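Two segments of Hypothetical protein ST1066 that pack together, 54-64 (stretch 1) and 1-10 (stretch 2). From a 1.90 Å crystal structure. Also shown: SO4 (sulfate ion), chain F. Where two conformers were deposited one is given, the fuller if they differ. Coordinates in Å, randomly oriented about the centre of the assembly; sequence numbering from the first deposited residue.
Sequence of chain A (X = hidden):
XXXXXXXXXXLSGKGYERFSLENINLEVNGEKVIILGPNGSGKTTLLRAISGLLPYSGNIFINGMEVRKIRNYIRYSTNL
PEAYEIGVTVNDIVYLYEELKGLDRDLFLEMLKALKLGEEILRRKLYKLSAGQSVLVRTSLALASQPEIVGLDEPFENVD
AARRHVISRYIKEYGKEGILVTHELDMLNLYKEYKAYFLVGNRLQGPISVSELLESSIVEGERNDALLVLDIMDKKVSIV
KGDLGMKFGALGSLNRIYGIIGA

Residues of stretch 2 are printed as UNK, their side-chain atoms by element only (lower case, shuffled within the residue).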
# COMPACT_ATOMS: atom_id res chain seq x y z
N LEU A 54 14.11 6.43 1.77
CA LEU A 54 14.10 7.86 1.47
C LEU A 54 14.17 8.65 2.76
O LEU A 54 13.61 8.20 3.75
CB LEU A 54 12.77 8.19 0.80
CG LEU A 54 12.58 8.90 -0.54
CD1 LEU A 54 13.64 8.59 -1.57
CD2 LEU A 54 11.19 8.52 -1.05
N PRO A 55 14.83 9.82 2.76
CA PRO A 55 14.81 10.64 3.98
C PRO A 55 13.43 11.27 4.15
O PRO A 55 12.67 11.41 3.18
CB PRO A 55 15.82 11.74 3.71
CG PRO A 55 16.09 11.73 2.26
CD PRO A 55 15.63 10.42 1.68
N TYR A 56 13.14 11.68 5.39
CA TYR A 56 11.84 12.24 5.76
C TYR A 56 12.09 13.09 7.01
O TYR A 56 13.07 12.87 7.75
CB TYR A 56 10.82 11.08 6.10
CG TYR A 56 11.35 10.07 7.09
CD1 TYR A 56 11.08 10.20 8.45
CD2 TYR A 56 12.18 9.00 6.67
CE1 TYR A 56 11.61 9.29 9.40
CE2 TYR A 56 12.73 8.10 7.61
CZ TYR A 56 12.44 8.26 8.95
OH TYR A 56 12.97 7.39 9.88
N SER A 57 11.20 14.04 7.27
CA SER A 57 11.22 14.72 8.58
C SER A 57 10.26 13.99 9.53
O SER A 57 9.40 13.19 9.07
CB SER A 57 10.82 16.18 8.42
OG SER A 57 9.49 16.29 7.91
N GLY A 58 10.42 14.24 10.83
CA GLY A 58 9.66 13.51 11.86
C GLY A 58 10.25 12.12 12.07
O GLY A 58 11.43 11.85 11.74
N ASN A 59 9.44 11.22 12.61
CA ASN A 59 9.94 9.91 13.06
C ASN A 59 9.00 8.83 12.66
O ASN A 59 7.79 9.03 12.60
CB ASN A 59 10.12 9.95 14.59
CG ASN A 59 11.28 10.86 14.98
OD1 ASN A 59 11.08 12.01 15.41
ND2 ASN A 59 12.47 10.42 14.66
N ILE A 60 9.56 7.67 12.32
CA ILE A 60 8.77 6.48 11.98
C ILE A 60 9.34 5.35 12.82
O ILE A 60 10.56 5.06 12.74
CB ILE A 60 8.89 6.10 10.45
CG1 ILE A 60 8.39 7.28 9.56
CG2 ILE A 60 8.10 4.78 10.14
CD1 ILE A 60 8.67 7.17 8.03
N PHE A 61 8.48 4.68 13.59
CA PHE A 61 8.92 3.57 14.46
C PHE A 61 8.28 2.26 14.05
O PHE A 61 7.06 2.20 13.87
CB PHE A 61 8.56 3.84 15.94
CG PHE A 61 9.19 5.11 16.50
CD1 PHE A 61 10.45 5.07 17.14
CD2 PHE A 61 8.55 6.31 16.35
CE1 PHE A 61 11.04 6.26 17.66
CE2 PHE A 61 9.10 7.51 16.89
CZ PHE A 61 10.38 7.47 17.52
N ILE A 62 9.10 1.23 13.88
CA ILE A 62 8.59 -0.12 13.63
C ILE A 62 8.97 -0.96 14.85
O ILE A 62 10.14 -1.13 15.14
CB ILE A 62 9.20 -0.73 12.34
CG1 ILE A 62 8.88 0.18 11.11
CG2 ILE A 62 8.69 -2.15 12.08
CD1 ILE A 62 9.60 -0.29 9.84
N ASN A 63 7.97 -1.39 15.60
CA ASN A 63 8.21 -2.08 16.89
C ASN A 63 9.20 -1.31 17.76
O ASN A 63 10.14 -1.90 18.34
CB ASN A 63 8.58 -3.56 16.65
CG ASN A 63 7.37 -4.37 16.20
OD1 ASN A 63 6.23 -3.99 16.46
ND2 ASN A 63 7.62 -5.49 15.52
N GLY A 64 8.98 0.02 17.82
CA GLY A 64 9.74 0.91 18.69
C GLY A 64 11.12 1.28 18.16
O GLY A 64 11.82 2.05 18.81
N UNK A 1 3.75 -3.08 15.36
CA UNK A 1 3.38 -1.64 15.52
C UNK A 1 4.16 -0.78 14.52
O UNK A 1 5.40 -0.85 14.46
s UNK A 1 1.53 0.81 17.11
c UNK A 1 0.95 -0.02 18.65
c UNK A 1 3.33 0.36 17.17
c UNK A 1 3.69 -1.15 16.93
N UNK A 2 3.44 0.02 13.73
CA UNK A 2 4.09 1.05 12.88
C UNK A 2 3.56 2.37 13.37
O UNK A 2 2.33 2.53 13.51
c UNK A 2 3.35 -0.84 9.49
c UNK A 2 3.68 0.88 11.36
c UNK A 2 4.06 -0.50 10.82
c UNK A 2 4.24 2.03 10.50
N UNK A 3 4.45 3.29 13.71
CA UNK A 3 4.02 4.63 14.15
C UNK A 3 4.66 5.66 13.23
O UNK A 3 5.89 5.70 13.13
c UNK A 3 4.79 4.21 17.90
c UNK A 3 3.95 4.06 16.66
n UNK A 3 4.49 5.24 18.70
c UNK A 3 4.49 4.95 15.55
o UNK A 3 5.73 3.44 18.12
N UNK A 4 3.83 6.48 12.57
CA UNK A 4 4.35 7.69 11.88
C UNK A 4 4.04 8.85 12.77
O UNK A 4 2.84 9.10 13.10
c UNK A 4 3.54 7.40 8.03
c UNK A 4 3.74 7.89 10.48
c UNK A 4 4.09 5.50 9.60
c UNK A 4 4.24 7.00 9.32
N UNK A 5 5.06 9.55 13.24
CA UNK A 5 4.83 10.68 14.17
C UNK A 5 5.33 11.99 13.58
O UNK A 5 6.54 12.28 13.62
c UNK A 5 3.82 8.74 16.51
c UNK A 5 5.28 9.08 16.19
c UNK A 5 5.49 10.46 15.55
c UNK A 5 3.24 9.55 17.70
n UNK A 5 1.83 9.13 18.01
N UNK A 6 4.40 12.76 13.02
CA UNK A 6 4.65 14.06 12.39
C UNK A 6 5.64 13.92 11.21
O UNK A 6 6.65 14.63 11.14
o UNK A 6 4.21 16.91 12.27
c UNK A 6 5.21 15.06 13.42
c UNK A 6 5.17 16.50 12.91
n UNK A 6 6.23 17.26 13.18
N UNK A 7 5.33 13.00 10.31
CA UNK A 7 6.19 12.75 9.15
C UNK A 7 5.96 13.80 8.05
O UNK A 7 4.82 14.18 7.78
c UNK A 7 6.78 11.08 7.30
c UNK A 7 5.97 11.32 8.60
c UNK A 7 6.41 10.33 9.68
N UNK A 8 7.04 14.28 7.45
CA UNK A 8 6.92 15.18 6.28
C UNK A 8 7.83 14.60 5.21
O UNK A 8 8.89 14.02 5.51
N UNK A 9 7.42 14.68 3.94
CA UNK A 9 8.29 14.26 2.86
C UNK A 9 8.07 15.14 1.66
O UNK A 9 6.93 15.51 1.36
c UNK A 9 7.65 11.88 3.60
c UNK A 9 8.07 12.78 2.43
c UNK A 9 7.25 10.48 3.21
c UNK A 9 9.33 12.28 1.73
N UNK A 10 9.15 15.51 0.99
CA UNK A 10 9.04 16.35 -0.21
C UNK A 10 8.63 15.51 -1.39
O UNK A 10 9.27 14.49 -1.69
o UNK A 10 10.63 17.94 0.61
c UNK A 10 10.35 17.06 -0.49
c UNK A 10 10.30 17.85 -1.82
S SO4 F . 10.26 17.99 5.01
O1 SO4 F . 9.52 18.50 3.76
O2 SO4 F . 11.59 18.62 5.42
O3 SO4 F . 9.37 18.14 6.17
O4 SO4 F . 10.45 16.54 4.78
O HOH W 1 6.53 1.26 16.81
O HOH W 2 8.26 13.15 15.33
O HOH W 3 7.78 16.67 10.00

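Position 1 carries three carbons and a sulfur in an unbranched chain, the sulfur lying between the second and the last carbon. Its end leads away from stretch 1, and the hydrogen bonds are made by the backbone: N donates to Asn63 OD1 (2.9 Å), while O accepts from Asn63 N (2.9 Å). CB also lies 3.8 Å from Asn63 OD1. A thioether chain at the start of the protein is Met1.

Position 2 has four carbons, forked at the first, with one arm two carbons long. It lies on the same face of the sheet as Ile62, in a non-hydrogen-bonded antiparallel pair (CA to CA, 4.7 Å), and is buried. This branching defines Ile2, whose CA also makes a CA-H...O contact with Phe61 O (3.3 Å).

Position 3 shows three carbons, the third carrying one oxygen and one nitrogen. Its backbone pairs with Phe61 in both directions, N to Phe61 O and Phe61 N to O, each 2.8 Å. A carboxamide on a two-carbon stem is Gln3. The side chain runs beside that of Phe61, with OE1 3.6 Å from Phe61 CB, and OE1 accepts a hydrogen bond from water 1 (2.7 Å).

At position 4, four carbons fork at the second. One tip lies 4.1 Å from Ile60 CG2, on the buried face shared with Ile60. The later fork identifies Leu4, and the touching tip is CD1.

Position 5 has four carbons in a row ending in nitrogen. Its N donates to Asn59 O (2.9 Å) and its O accepts from Asn59 N (3.2 Å). The long amine-tipped chain is the signature of Lys5. The aliphatic stem meets the edge of the Phe61 ring, CG to CE2 at 4.2 Å, while the end of the chain leads away.

Position 6 has two carbons, the second bearing one oxygen and one nitrogen. Its side chain stays 5.0 Å or more from stretch 1, but its O lies 3.3 Å from Gly58 CA. This shorter carboxamide is Asn6.

At position 7, one branch carbon lies 3.6 Å from Ile60 CG1 and the other 4.2 Å from Tyr56 CB; three carbons, one bearing the other two, make this Val7.

Position 8 has no side-chain atoms. Its N and O pair with Ser57 O (3.1 Å) and Ser57 N (2.9 Å); an ideal CB would lie only 2.6 Å from Ser57 OG. This is Gly8.

Position 9 has four carbons, forked at the first with one longer arm. The inner carbon of that arm approaches Tyr56 CB (4.1 Å), and the short arm approaches Pro55 O (3.7 Å). The residue is Ile9.

Position 10 has one carbon carrying an oxygen and a carbon, and it does not touch stretch 1. It is Thr10; its OG1 makes a weak hydrogen bond to sulfate O1 (3.4 Å).

The contact is thus an antiparallel ladder, bent at Gly58 and Asn6, where a beta bulge shifts the register by one. Gly58 admits the corner: a CB there would fall 2.0 Å from Asn6 O. Backbone hydrogen bonds set the alignment, and Ile60 packs against Leu4 and Val7 on the buried side.

Stretch 2 1-10: MIQLKNVGIT
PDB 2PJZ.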